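Local atomic coordinates of phycocyanobilin lyase subunit beta (Nostoc sp. PCC 7120, PDB entry 5N3U), a protein that associates with its partner subunit CpcE to form a lyase that is probably required for attaching the bilin chromophore to phycocyanin alpha subunit CpcA. Residues 180-185 against 189-194. Sequence-based numbering, arbitrary orientation.
Sequences EMLASD and AVRARI
The Asp185 carboxylate presents one face to Val190, whose CG1 methyl sits almost directly over the carboxylate carbon, 3.5 Å from Asp185 CG. CG1 reaches there because it is anti to the backbone N of Val190 (chi1 171°). The carboxylate oxygens have polar partners elsewhere: OD2 makes a salt bridge with Arg154 of helix 151-163, and OD1 accepts from Glu187 N in the turn. The other flat group, the Arg191 guanidinium, meets the main chain of Asp185 obliquely. Arg191 NE donates to Asp185 O at 3.2 Å, a bent bond with the acceptor 28° out of the guanidinium plane. The arginine stem passes Leu182 on the way, and the two side chains cross at about a right angle, with Leu182 CD1 3.9 Å from Arg191 CB. With an alanine at this position, Asp185 O would probably lose this side-chain donor, and the end of helix 171-184 the cover of the arginine stem beyond CB. Helices 171-184 and 188-198 form an antiparallel hairpin, their segment axes 9.0 Å apart at 149°, near the C-terminal end of this HEAT-repeat α-solenoid. Deeper in the hairpin Ile194 fills the groove beside Met181 and Leu182. Ile194 CD1 pushes against Met181 CB at 3.4 Å, tighter than usual for two carbons, while Ile194 CG2 lies 3.9 Å from Leu182 CB. Met181 and Ile194 both also touch Ile158 of helix 151-163. Ala189 and Ala192 point away from helix 171-184 and pack on the lyase alpha subunit; Arg193 makes a salt bridge with Asp273 of that chain.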
loop_
_atom_site.group_PDB
_atom_site.type_symbol
_atom_site.label_atom_id
_atom_site.label_comp_id
_atom_site.label_asym_id
_atom_site.label_seq_id
_atom_site.Cartn_x
_atom_site.Cartn_y
_atom_site.Cartn_z
ATOM N N GLU B 180 -7.844 -8.274 29.932
ATOM C CA GLU B 180 -8.454 -9.104 28.903
ATOM C C GLU B 180 -7.403 -9.471 27.846
ATOM O O GLU B 180 -7.468 -10.550 27.250
ATOM C CB GLU B 180 -9.586 -8.398 28.130
ATOM C CG GLU B 180 -10.889 -8.018 28.829
ATOM C CD GLU B 180 -11.523 -6.738 28.220
ATOM O OE1 GLU B 180 -12.037 -5.881 29.000
ATOM O OE2 GLU B 180 -11.460 -6.544 26.966
ATOM N N MET B 181 -6.462 -8.565 27.567
ATOM C CA MET B 181 -5.478 -8.853 26.510
ATOM C C MET B 181 -4.377 -9.821 26.983
ATOM O O MET B 181 -4.003 -10.765 26.280
ATOM C CB MET B 181 -4.873 -7.532 25.995
ATOM C CG MET B 181 -5.780 -6.796 25.030
ATOM S SD MET B 181 -4.894 -5.282 24.584
ATOM C CE MET B 181 -3.899 -6.011 23.273
ATOM N N LEU B 182 -3.881 -9.589 28.186
ATOM C CA LEU B 182 -2.990 -10.570 28.853
ATOM C C LEU B 182 -3.575 -11.986 28.906
ATOM O O LEU B 182 -2.841 -12.935 28.735
ATOM C CB LEU B 182 -2.640 -10.127 30.264
ATOM C CG LEU B 182 -1.481 -10.883 30.907
ATOM C CD1 LEU B 182 -0.201 -10.825 30.098
ATOM C CD2 LEU B 182 -1.213 -10.324 32.280
ATOM N N ALA B 183 -4.883 -12.110 29.106
ATOM C CA ALA B 183 -5.553 -13.391 29.020
ATOM C C ALA B 183 -5.608 -13.900 27.602
ATOM O O ALA B 183 -5.358 -15.077 27.376
ATOM C CB ALA B 183 -6.969 -13.330 29.574
ATOM N N SER B 184 -5.953 -13.075 26.637
ATOM C CA SER B 184 -6.287 -13.668 25.318
ATOM C C SER B 184 -5.211 -13.649 24.251
ATOM O O SER B 184 -5.392 -14.236 23.193
ATOM C CB SER B 184 -7.529 -13.008 24.748
ATOM O OG SER B 184 -7.246 -11.690 24.339
ATOM N N ASP B 185 -4.097 -12.975 24.480
ATOM C CA ASP B 185 -3.252 -12.687 23.357
ATOM C C ASP B 185 -2.386 -13.903 22.960
ATOM O O ASP B 185 -1.694 -14.487 23.763
ATOM C CB ASP B 185 -2.441 -11.399 23.551
ATOM C CG ASP B 185 -2.197 -10.688 22.231
ATOM O OD1 ASP B 185 -1.358 -11.167 21.426
ATOM O OD2 ASP B 185 -2.902 -9.678 21.966
ATOM N N ALA B 189 5.163 -11.515 22.764
ATOM C CA ALA B 189 5.625 -10.134 22.747
ATOM C C ALA B 189 4.627 -9.126 23.287
ATOM O O ALA B 189 4.988 -8.163 23.967
ATOM C CB ALA B 189 6.014 -9.748 21.341
ATOM N N VAL B 190 3.384 -9.338 22.960
ATOM C CA VAL B 190 2.336 -8.422 23.334
ATOM C C VAL B 190 2.001 -8.594 24.836
ATOM O O VAL B 190 1.828 -7.617 25.588
ATOM C CB VAL B 190 1.107 -8.704 22.418
ATOM C CG1 VAL B 190 -0.106 -7.962 22.873
ATOM C CG2 VAL B 190 1.426 -8.372 20.949
ATOM N N ARG B 191 1.908 -9.851 25.265
ATOM C CA ARG B 191 1.739 -10.173 26.688
ATOM C C ARG B 191 2.832 -9.534 27.493
ATOM O O ARG B 191 2.600 -8.929 28.542
ATOM C CB ARG B 191 1.796 -11.681 26.902
ATOM C CG ARG B 191 0.586 -12.433 26.443
ATOM C CD ARG B 191 0.513 -13.767 27.181
ATOM N NE ARG B 191 0.371 -14.828 26.210
ATOM C CZ ARG B 191 1.342 -15.626 25.746
ATOM N NH1 ARG B 191 2.593 -15.586 26.189
ATOM N NH2 ARG B 191 1.043 -16.519 24.817
ATOM N N ALA B 192 4.048 -9.634 27.009
ATOM C CA ALA B 192 5.152 -8.998 27.739
ATOM C C ALA B 192 5.029 -7.519 27.843
ATOM O O ALA B 192 5.474 -6.872 28.821
ATOM C CB ALA B 192 6.474 -9.341 27.086
ATOM N N ARG B 193 4.523 -6.911 26.788
ATOM C CA ARG B 193 4.448 -5.478 26.800
ATOM C C ARG B 193 3.303 -5.085 27.705
ATOM O O ARG B 193 3.352 -4.051 28.315
ATOM C CB ARG B 193 4.274 -4.906 25.384
ATOM C CG ARG B 193 4.336 -3.391 25.351
ATOM C CD ARG B 193 5.708 -2.920 25.776
ATOM N NE ARG B 193 5.801 -1.510 25.859
ATOM C CZ ARG B 193 5.226 -0.807 26.832
ATOM N NH1 ARG B 193 4.461 -1.382 27.748
ATOM N NH2 ARG B 193 5.348 0.506 26.837
ATOM N N ILE B 194 2.267 -5.905 27.755
ATOM C CA ILE B 194 1.185 -5.648 28.712
ATOM C C ILE B 194 1.740 -5.639 30.157
ATOM O O ILE B 194 1.588 -4.646 30.890
ATOM C CB ILE B 194 0.079 -6.686 28.560
ATOM C CG1 ILE B 194 -0.706 -6.442 27.248
ATOM C CG2 ILE B 194 -0.898 -6.665 29.755
ATOM C CD1 ILE B 194 -1.519 -7.608 26.769
#